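Local atomic coordinates of ArCE4A (Arthrobacter sp. AW19M34-1, PDB entry 5LFZ), a protein that probably removes acetyl groups from N-acetylated sugar polymers as a metal-dependent carbohydrate esterase of family 4. Residues T30-P35 / L171-H176; F55-K60 / H77-H82; L140-T145 / P166-L171. One frame throughout, in Å; residues are numbered along the deposited sequence.

Contact 1. Residues T30-P35 / L171-H176; sequences TFDDGP and LMHDIH. With NI (nickel (II) ion), chain B.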
loop_
_atom_site.group_PDB
_atom_site.type_symbol
_atom_site.label_atom_id
_atom_site.label_comp_id
_atom_site.label_asym_id
_atom_site.label_seq_id
_atom_site.Cartn_x
_atom_site.Cartn_y
_atom_site.Cartn_z
ATOM N N THR A 30 -1.808 -3.488 -3.041
ATOM C CA THR A 30 -1.584 -2.518 -1.974
ATOM C C THR A 30 -2.871 -2.282 -1.182
ATOM O O THR A 30 -3.983 -2.352 -1.722
ATOM C CB THR A 30 -1.028 -1.166 -2.516
ATOM O OG1 THR A 30 -2.031 -0.479 -3.269
ATOM C CG2 THR A 30 0.206 -1.389 -3.396
ATOM N N PHE A 31 -2.708 -2.035 0.113
ATOM C CA PHE A 31 -3.838 -1.861 1.023
ATOM C C PHE A 31 -3.672 -0.594 1.845
ATOM O O PHE A 31 -2.663 -0.432 2.535
ATOM C CB PHE A 31 -3.972 -3.061 1.958
ATOM C CG PHE A 31 -4.232 -4.364 1.253
ATOM C CD1 PHE A 31 -5.524 -4.749 0.930
ATOM C CD2 PHE A 31 -3.181 -5.201 0.910
ATOM C CE1 PHE A 31 -5.757 -5.946 0.291
ATOM C CE2 PHE A 31 -3.410 -6.396 0.265
ATOM C CZ PHE A 31 -4.698 -6.770 -0.046
ATOM N N ASP A 32 -4.654 0.301 1.777
ATOM C CA ASP A 32 -4.591 1.582 2.487
ATOM C C ASP A 32 -5.407 1.595 3.763
ATOM O O ASP A 32 -6.397 0.866 3.877
ATOM C CB ASP A 32 -5.118 2.728 1.619
ATOM C CG ASP A 32 -4.155 3.159 0.551
ATOM O OD1 ASP A 32 -3.136 2.476 0.338
ATOM O OD2 ASP A 32 -4.445 4.191 -0.095
ATOM N N ASP A 33 -4.993 2.467 4.687
ATOM C CA ASP A 33 -5.820 2.969 5.800
ATOM C C ASP A 33 -5.809 2.075 7.031
ATOM O O ASP A 33 -6.473 2.383 8.030
ATOM C CB ASP A 33 -7.285 3.174 5.391
ATOM C CG ASP A 33 -7.501 4.304 4.397
ATOM O OD1 ASP A 33 -6.534 4.911 3.904
ATOM O OD2 ASP A 33 -8.679 4.564 4.088
ATOM N N GLY A 34 -5.094 0.959 6.962
ATOM C CA GLY A 34 -4.925 0.100 8.117
ATOM C C GLY A 34 -3.805 0.601 9.008
ATOM O O GLY A 34 -3.306 1.711 8.818
ATOM N N PRO A 35 -3.409 -0.204 9.999
ATOM C CA PRO A 35 -3.998 -1.501 10.353
ATOM C C PRO A 35 -5.347 -1.368 11.063
ATOM O O PRO A 35 -5.700 -0.301 11.576
ATOM C CB PRO A 35 -2.951 -2.112 11.281
ATOM C CG PRO A 35 -2.262 -0.926 11.885
ATOM C CD PRO A 35 -2.238 0.129 10.832
ATOM N N LEU A 171 -5.005 -0.636 -5.928
ATOM C CA LEU A 171 -5.453 0.013 -4.694
ATOM C C LEU A 171 -6.645 -0.693 -4.068
ATOM O O LEU A 171 -7.705 -0.810 -4.683
ATOM C CB LEU A 171 -5.819 1.480 -4.957
ATOM C CG LEU A 171 -6.475 2.236 -3.794
ATOM C CD1 LEU A 171 -5.498 2.430 -2.646
ATOM C CD2 LEU A 171 -7.022 3.581 -4.260
ATOM N N MET A 172 -6.453 -1.154 -2.838
ATOM C CA MET A 172 -7.523 -1.673 -2.007
ATOM C C MET A 172 -7.398 -1.071 -0.617
ATOM O O MET A 172 -6.400 -0.409 -0.305
ATOM C CB MET A 172 -7.476 -3.196 -1.935
ATOM C CG MET A 172 -7.807 -3.864 -3.251
ATOM S SD MET A 172 -7.391 -5.612 -3.225
ATOM C CE MET A 172 -5.602 -5.519 -3.219
ATOM N N HIS A 173 -8.412 -1.299 0.206
ATOM C CA HIS A 173 -8.450 -0.752 1.549
ATOM C C HIS A 173 -8.592 -1.824 2.606
ATOM O O HIS A 173 -9.466 -2.693 2.545
ATOM C CB HIS A 173 -9.578 0.271 1.673
ATOM C CG HIS A 173 -9.334 1.508 0.871
ATOM N ND1 HIS A 173 -9.477 1.548 -0.497
ATOM C CD2 HIS A 173 -8.895 2.736 1.242
ATOM C CE1 HIS A 173 -9.155 2.754 -0.935
ATOM N NE2 HIS A 173 -8.805 3.494 0.100
ATOM N N ASP A 174 -7.686 -1.744 3.570
ATOM C CA ASP A 174 -7.719 -2.549 4.771
ATOM C C ASP A 174 -8.580 -1.848 5.832
ATOM O O ASP A 174 -8.081 -1.413 6.872
ATOM C CB ASP A 174 -6.285 -2.763 5.267
ATOM C CG ASP A 174 -6.208 -3.649 6.482
ATOM O OD1 ASP A 174 -7.220 -4.304 6.822
ATOM O OD2 ASP A 174 -5.121 -3.671 7.101
ATOM N N ILE A 175 -9.870 -1.699 5.549
ATOM C CA ILE A 175 -10.778 -1.050 6.497
ATOM C C ILE A 175 -12.043 -1.856 6.694
ATOM O O ILE A 175 -12.879 -1.519 7.519
ATOM C CB ILE A 175 -11.200 0.369 6.042
ATOM C CG1 ILE A 175 -11.872 0.337 4.669
ATOM C CG2 ILE A 175 -10.020 1.277 5.995
ATOM C CD1 ILE A 175 -12.547 1.636 4.253
ATOM N N HIS A 176 -12.186 -2.923 5.924
ATOM C CA HIS A 176 -13.484 -3.564 5.790
ATOM C C HIS A 176 -13.339 -5.035 5.437
ATOM O O HIS A 176 -12.318 -5.457 4.889
ATOM C CB HIS A 176 -14.313 -2.764 4.768
ATOM C CG HIS A 176 -13.659 -2.619 3.427
ATOM N ND1 HIS A 176 -14.268 -2.988 2.248
ATOM C CD2 HIS A 176 -12.397 -2.265 3.099
ATOM C CE1 HIS A 176 -13.439 -2.762 1.242
ATOM N NE2 HIS A 176 -12.290 -2.346 1.733
HETATM NI NI NI B . -6.580 6.343 2.423
HETATM O O HOH W 1 -6.654 5.492 0.681
HETATM O O HOH W 2 -8.644 6.126 2.149
HETATM O O HOH W 3 -6.614 7.711 0.770
#

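Contact 2. Residues F55-K60 / H77-H82; sequences FFVLGK and HQIGSH. With NI (nickel (II) ion), chain B.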
loop_
_atom_site.group_PDB
_atom_site.type_symbol
_atom_site.label_atom_id
_atom_site.label_comp_id
_atom_site.label_asym_id
_atom_site.label_seq_id
_atom_site.Cartn_x
_atom_site.Cartn_y
_atom_site.Cartn_z
ATOM N N PHE A 55 1.452 -2.339 2.543
ATOM C CA PHE A 55 0.450 -1.739 3.404
ATOM C C PHE A 55 0.784 -0.286 3.664
ATOM O O PHE A 55 1.791 0.018 4.298
ATOM C CB PHE A 55 0.350 -2.514 4.724
ATOM C CG PHE A 55 -0.139 -3.925 4.560
ATOM C CD1 PHE A 55 0.746 -4.965 4.318
ATOM C CD2 PHE A 55 -1.495 -4.206 4.633
ATOM C CE1 PHE A 55 0.286 -6.264 4.158
ATOM C CE2 PHE A 55 -1.958 -5.501 4.477
ATOM C CZ PHE A 55 -1.062 -6.533 4.238
ATOM N N PHE A 56 -0.031 0.620 3.138
ATOM C CA PHE A 56 0.150 2.035 3.423
ATOM C C PHE A 56 -0.640 2.383 4.675
ATOM O O PHE A 56 -1.858 2.564 4.640
ATOM C CB PHE A 56 -0.264 2.880 2.231
ATOM C CG PHE A 56 0.659 2.729 1.063
ATOM C CD1 PHE A 56 0.399 1.806 0.061
ATOM C CD2 PHE A 56 1.819 3.482 0.990
ATOM C CE1 PHE A 56 1.262 1.661 -1.008
ATOM C CE2 PHE A 56 2.686 3.349 -0.077
ATOM C CZ PHE A 56 2.418 2.431 -1.074
ATOM N N VAL A 57 0.073 2.467 5.792
ATOM C CA VAL A 57 -0.576 2.516 7.094
ATOM C C VAL A 57 -0.819 3.935 7.602
ATOM O O VAL A 57 -0.053 4.861 7.324
ATOM C CB VAL A 57 0.244 1.746 8.144
ATOM C CG1 VAL A 57 0.311 0.283 7.788
ATOM C CG2 VAL A 57 1.665 2.332 8.283
ATOM N N LEU A 58 -1.906 4.092 8.347
ATOM C CA LEU A 58 -2.195 5.345 9.033
ATOM C C LEU A 58 -1.495 5.377 10.383
ATOM O O LEU A 58 -1.708 4.493 11.205
ATOM C CB LEU A 58 -3.702 5.526 9.220
ATOM C CG LEU A 58 -4.451 6.033 7.993
ATOM C CD1 LEU A 58 -5.955 5.984 8.222
ATOM C CD2 LEU A 58 -4.010 7.453 7.670
ATOM N N GLY A 59 -0.662 6.390 10.612
ATOM C CA GLY A 59 0.111 6.474 11.835
ATOM C C GLY A 59 -0.725 6.382 13.098
ATOM O O GLY A 59 -0.319 5.745 14.069
ATOM N N LYS A 60 -1.897 7.007 13.080
ATOM C CA LYS A 60 -2.798 6.980 14.230
ATOM C C LYS A 60 -3.210 5.547 14.575
ATOM O O LYS A 60 -3.401 5.215 15.746
ATOM C CB LYS A 60 -4.041 7.838 13.959
ATOM C CG LYS A 60 -4.902 7.317 12.814
ATOM C CD LYS A 60 -6.098 8.208 12.515
ATOM C CE LYS A 60 -6.895 7.650 11.340
ATOM N NZ LYS A 60 -8.061 8.504 10.977
ATOM N N HIS A 77 6.195 -8.570 3.771
ATOM C CA HIS A 77 5.437 -7.456 3.219
ATOM C C HIS A 77 6.225 -6.156 3.320
ATOM O O HIS A 77 7.303 -6.110 3.928
ATOM C CB HIS A 77 4.093 -7.339 3.937
ATOM C CG HIS A 77 3.325 -8.623 3.957
ATOM N ND1 HIS A 77 2.693 -9.128 2.841
ATOM C CD2 HIS A 77 3.134 -9.535 4.941
ATOM C CE1 HIS A 77 2.123 -10.281 3.142
ATOM N NE2 HIS A 77 2.375 -10.551 4.411
ATOM N N GLN A 78 5.689 -5.108 2.709
ATOM C CA GLN A 78 6.288 -3.786 2.784
ATOM C C GLN A 78 5.367 -2.806 3.489
ATOM O O GLN A 78 4.167 -2.776 3.234
ATOM C CB GLN A 78 6.632 -3.270 1.388
ATOM C CG GLN A 78 7.304 -1.911 1.418
ATOM C CD GLN A 78 7.812 -1.474 0.068
ATOM O OE1 GLN A 78 7.512 -2.089 -0.954
ATOM N NE2 GLN A 78 8.589 -0.398 0.053
ATOM N N ILE A 79 5.930 -2.004 4.384
ATOM C CA ILE A 79 5.165 -0.964 5.053
ATOM C C ILE A 79 5.449 0.394 4.421
ATOM O O ILE A 79 6.613 0.810 4.314
ATOM C CB ILE A 79 5.491 -0.913 6.555
ATOM C CG1 ILE A 79 5.237 -2.289 7.189
ATOM C CG2 ILE A 79 4.704 0.203 7.238
ATOM C CD1 ILE A 79 5.751 -2.430 8.602
ATOM N N GLY A 80 4.389 1.074 3.995
ATOM C CA GLY A 80 4.493 2.436 3.501
ATOM C C GLY A 80 3.738 3.387 4.413
ATOM O O GLY A 80 2.933 2.956 5.240
ATOM N N SER A 81 3.998 4.684 4.277
ATOM C CA SER A 81 3.278 5.689 5.050
ATOM C C SER A 81 2.037 6.182 4.315
ATOM O O SER A 81 2.080 6.415 3.108
ATOM C CB SER A 81 4.193 6.875 5.364
ATOM O OG SER A 81 3.452 7.948 5.923
ATOM N N HIS A 82 0.930 6.328 5.045
ATOM C CA HIS A 82 -0.281 6.940 4.502
ATOM C C HIS A 82 -0.612 8.228 5.263
ATOM O O HIS A 82 -1.764 8.660 5.277
ATOM C CB HIS A 82 -1.453 5.947 4.582
ATOM C CG HIS A 82 -2.582 6.232 3.634
ATOM N ND1 HIS A 82 -2.406 6.816 2.396
ATOM C CD2 HIS A 82 -3.905 5.969 3.737
ATOM C CE1 HIS A 82 -3.573 6.912 1.785
ATOM N NE2 HIS A 82 -4.503 6.405 2.578
HETATM NI NI NI B . -6.580 6.343 2.423
HETATM O O HOH W 1 -6.654 5.492 0.681
HETATM O O HOH W 3 -6.614 7.711 0.770
HETATM O O HOH W 2 -8.644 6.126 2.149
#

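Contact 3. Residues L140-T145 / P166-L171; sequences LWDVDT and PGSIIL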
loop_
_atom_site.group_PDB
_atom_site.type_symbol
_atom_site.label_atom_id
_atom_site.label_comp_id
_atom_site.label_asym_id
_atom_site.label_seq_id
_atom_site.Cartn_x
_atom_site.Cartn_y
_atom_site.Cartn_z
ATOM N N LEU A 140 1.263 6.222 -6.015
ATOM C CA LEU A 140 -0.173 6.218 -6.276
ATOM C C LEU A 140 -0.574 4.837 -6.771
ATOM O O LEU A 140 -0.164 3.831 -6.192
ATOM C CB LEU A 140 -0.555 7.305 -7.283
ATOM C CG LEU A 140 -0.503 8.762 -6.793
ATOM C CD1 LEU A 140 -1.180 8.920 -5.441
ATOM C CD2 LEU A 140 0.914 9.277 -6.730
ATOM N N TRP A 141 -1.364 4.789 -7.842
ATOM C CA TRP A 141 -1.928 3.535 -8.339
ATOM C C TRP A 141 -2.480 3.709 -9.751
ATOM O O TRP A 141 -2.774 4.827 -10.174
ATOM C CB TRP A 141 -3.051 3.046 -7.414
ATOM C CG TRP A 141 -4.185 4.034 -7.314
ATOM C CD1 TRP A 141 -5.293 4.107 -8.125
ATOM C CD2 TRP A 141 -4.315 5.093 -6.364
ATOM N NE1 TRP A 141 -6.096 5.150 -7.732
ATOM C CE2 TRP A 141 -5.518 5.772 -6.652
ATOM C CE3 TRP A 141 -3.530 5.534 -5.291
ATOM C CZ2 TRP A 141 -5.959 6.861 -5.901
ATOM C CZ3 TRP A 141 -3.966 6.618 -4.551
ATOM C CH2 TRP A 141 -5.169 7.269 -4.858
ATOM N N ASP A 142 -2.651 2.610 -10.475
ATOM C CA ASP A 142 -3.290 2.709 -11.781
ATOM C C ASP A 142 -4.598 1.925 -11.804
ATOM O O ASP A 142 -5.408 2.099 -12.708
ATOM C CB ASP A 142 -2.345 2.240 -12.894
ATOM C CG ASP A 142 -2.016 0.769 -12.806
ATOM O OD1 ASP A 142 -1.928 0.244 -11.681
ATOM O OD2 ASP A 142 -1.837 0.135 -13.869
ATOM N N VAL A 143 -4.803 1.074 -10.802
ATOM C CA VAL A 143 -6.054 0.329 -10.680
ATOM C C VAL A 143 -6.729 0.620 -9.348
ATOM O O VAL A 143 -6.240 0.216 -8.297
ATOM C CB VAL A 143 -5.838 -1.191 -10.794
ATOM C CG1 VAL A 143 -7.173 -1.923 -10.654
ATOM C CG2 VAL A 143 -5.159 -1.539 -12.108
ATOM N N ASP A 144 -7.849 1.332 -9.406
ATOM C CA ASP A 144 -8.658 1.601 -8.225
ATOM C C ASP A 144 -9.803 0.590 -8.159
ATOM O O ASP A 144 -10.726 0.642 -8.974
ATOM C CB ASP A 144 -9.203 3.031 -8.268
ATOM C CG ASP A 144 -9.982 3.411 -7.019
ATOM O OD1 ASP A 144 -10.208 2.553 -6.142
ATOM O OD2 ASP A 144 -10.389 4.587 -6.923
ATOM N N THR A 145 -9.765 -0.319 -7.188
ATOM C CA THR A 145 -10.820 -1.331 -7.091
ATOM C C THR A 145 -12.153 -0.751 -6.636
ATOM O O THR A 145 -13.184 -1.435 -6.677
ATOM C CB THR A 145 -10.444 -2.458 -6.123
ATOM O OG1 THR A 145 -10.262 -1.913 -4.809
ATOM C CG2 THR A 145 -9.182 -3.153 -6.582
ATOM N N PRO A 166 0.746 -5.672 -16.757
ATOM C CA PRO A 166 2.106 -5.753 -16.217
ATOM C C PRO A 166 2.588 -4.400 -15.695
ATOM O O PRO A 166 2.481 -3.400 -16.405
ATOM C CB PRO A 166 2.933 -6.207 -17.421
ATOM C CG PRO A 166 1.964 -6.930 -18.285
ATOM C CD PRO A 166 0.653 -6.242 -18.114
ATOM N N GLY A 167 3.085 -4.374 -14.459
ATOM C CA GLY A 167 3.572 -3.146 -13.857
ATOM C C GLY A 167 2.537 -2.415 -13.020
ATOM O O GLY A 167 2.824 -1.363 -12.450
ATOM N N SER A 168 1.332 -2.972 -12.934
ATOM C CA SER A 168 0.237 -2.313 -12.224
ATOM C C SER A 168 0.369 -2.277 -10.705
ATOM O O SER A 168 0.984 -3.145 -10.082
ATOM C CB SER A 168 -1.096 -2.978 -12.577
ATOM O OG SER A 168 -1.596 -2.498 -13.809
ATOM N N ILE A 169 -0.244 -1.250 -10.127
ATOM C CA ILE A 169 -0.375 -1.094 -8.689
ATOM C C ILE A 169 -1.861 -1.066 -8.351
ATOM O O ILE A 169 -2.576 -0.160 -8.771
ATOM C CB ILE A 169 0.297 0.193 -8.187
ATOM C CG1 ILE A 169 1.798 0.172 -8.503
ATOM C CG2 ILE A 169 0.042 0.383 -6.698
ATOM C CD1 ILE A 169 2.513 1.469 -8.165
ATOM N N ILE A 170 -2.320 -2.056 -7.597
ATOM C CA ILE A 170 -3.743 -2.186 -7.304
ATOM C C ILE A 170 -4.063 -1.579 -5.947
ATOM O O ILE A 170 -3.451 -1.949 -4.945
ATOM C CB ILE A 170 -4.185 -3.659 -7.323
ATOM C CG1 ILE A 170 -3.821 -4.303 -8.665
ATOM C CG2 ILE A 170 -5.681 -3.772 -7.040
ATOM C CD1 ILE A 170 -4.224 -5.757 -8.762
ATOM N N LEU A 171 -5.005 -0.636 -5.928
ATOM C CA LEU A 171 -5.453 0.013 -4.694
ATOM C C LEU A 171 -6.645 -0.693 -4.068
ATOM O O LEU A 171 -7.705 -0.810 -4.683
ATOM C CB LEU A 171 -5.819 1.480 -4.957
ATOM C CG LEU A 171 -6.475 2.236 -3.794
ATOM C CD1 LEU A 171 -5.498 2.430 -2.646
ATOM C CD2 LEU A 171 -7.022 3.581 -4.260
#

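Contact 1. Residues T30-P35 / L171-H176
Thr30 to Asp32 and Leu171 to His173 run as neighbouring parallel strands, their axes 44° apart, joined by Met172 N to Thr30 O, Asp32 N to Met172 O and, just past the strand, Asp174 N to Asp32 O. On one face Phe31 and Met172 lie side by side. The Met172 chain bends at its last torsion (chi3 -70°), which brings Met172 CE to 3.5 Å from Phe31 CZ; SD lies obliquely 4.8 Å from the ring centroid, a Met-aromatic contact. Val183 and Leu186 of helix 177-192 cover this pair. On the other face Leu171 CD1 sits 3.3 Å from Asp32 OD2, the side chains crossing at about a right angle. Asp32 OD1 forms a salt bridge with Arg120. Asp33 OD1 binds the nickel ion at 2.1 Å. Asp33 OD2 lies at the edge of the His173 ring, 3.4 Å from CD2, with carboxylate and ring planes 71° apart. Two metal-bound waters link the segments: water 1 donates to Asp32 OD2 and also bonds His173 NE2; water 2 donates to Asp33 OD2 and weakly accepts from His173 NE2. This grouping at the C-terminal ends of parallel strands is typical of the metal site of NodB-type deacetylases.

Contact 2. Residues F55-K60 / H77-H82
His82 is set beside Phe56, Val57 and Leu58: its N donates to Val57 O, and its CB rests 3.4 Å from Phe56 O. Leu58 CD2 comes within 3.5 Å of His82 O. His82 NE2 binds the nickel ion at 2.1 Å, and Asp33, His86 and three waters complete the shell. His82 CG stands anti to the backbone N (chi1 -158°), which carries the ring from the strand end to the metal. Its ND1 is hydrogen-bonded to Arg120 O, which fixes the ring's rotation. Behind this shell the parallel strands pair through Val57 N to Gly80 O, Gly80 N to Phe55 O and Phe55 N to Gln78 O, the last two nearly straight and 2.8 Å long. Phe56 CD2 lies 3.8 Å from Gly80 CA, where a side chain would collide with the ring. On the opposite face Val57 CG2 meets Ile79 CG2 at 3.9 Å, next to Ile108 of helix 94-112. Farther out, the edge of Phe55 points at the face of His77 in a T-shaped pair, planes at 83°. The bond from ND1 to a carbonyl is consistent with a proton on ND1 and the NE2 lone pair on the metal, and would probably make NE2 a stronger electron donor.

Contact 3. Residues L140-T145 / P166-L171
Trp141 and Asp142 both carry CG between the backbone N and the carbonyl carbon (chi1 60° and 66°), and these torsions set the indole over Leu171 and the carboxylate against Ser168 and Ile169. Leu171 CD2 sits over the centre of the six-membered ring of Trp141, 3.7 Å from its centroid, a CH-pi contact. Arg120 also touches both residues. Asp142 uses both oxygens. OD2 takes the hydroxyl proton of Ser168 OG on its syn lone pair at 2.6 Å. OD1 takes Ile169 N at 2.7 Å, also on the syn side but 30° out of the carboxylate plane. Replacing Asp142 with an alanine would probably leave Ile169 N and the Ser168 hydroxyl without their acceptor, with Lys165 N still holding Ser168 OG. The bonds also run the other way, since Ile169 O accepts from both Asp142 N and Val143 N, each at 3.3 Å. Leu171 N then meets Val143 O at 2.8 Å, almost straight. At the far end Leu171 O is gripped twice, by Thr145 N and, more closely, by Thr145 OG1 at 2.8 Å. Thr145 CG2 turns to Ile170 CG2, 3.6 Å away, and Ala160 of helix 153-163 touches both residues. Asp144 lies alongside Leu171, but its OD1 is held by Leu146 N and Trp148 NE1. Strand 143-144 is thus a short parallel neighbour of strand 168-173. Helix 153-163 lies between them in the chain and packs on the pair, so the unit is a beta-alpha-beta crossover, the repeating element of the distorted barrel of NodB-type deacetylases.

From the N terminus, strand 26-32 comes first and opens the loop that contact 1 will close. Within that loop contact 2 closes a short one, from strand 54-57 through helices 59-62 and 66-74 to strand 78-81. Contact 3 comes later in series, from strand 143-144 to strand 168-173, also nested inside contact 1. Contact 1 then closes the long loop at the end of strand 168-173. Contacts 1 and 3 share Leu171. Phe31 O to Phe56 N and Gly34 O to Leu58 N join contacts 1 and 2, which also share the nickel ion and its waters. Contacts 2 and 3 do not touch, yet all three belong to one parallel sheet.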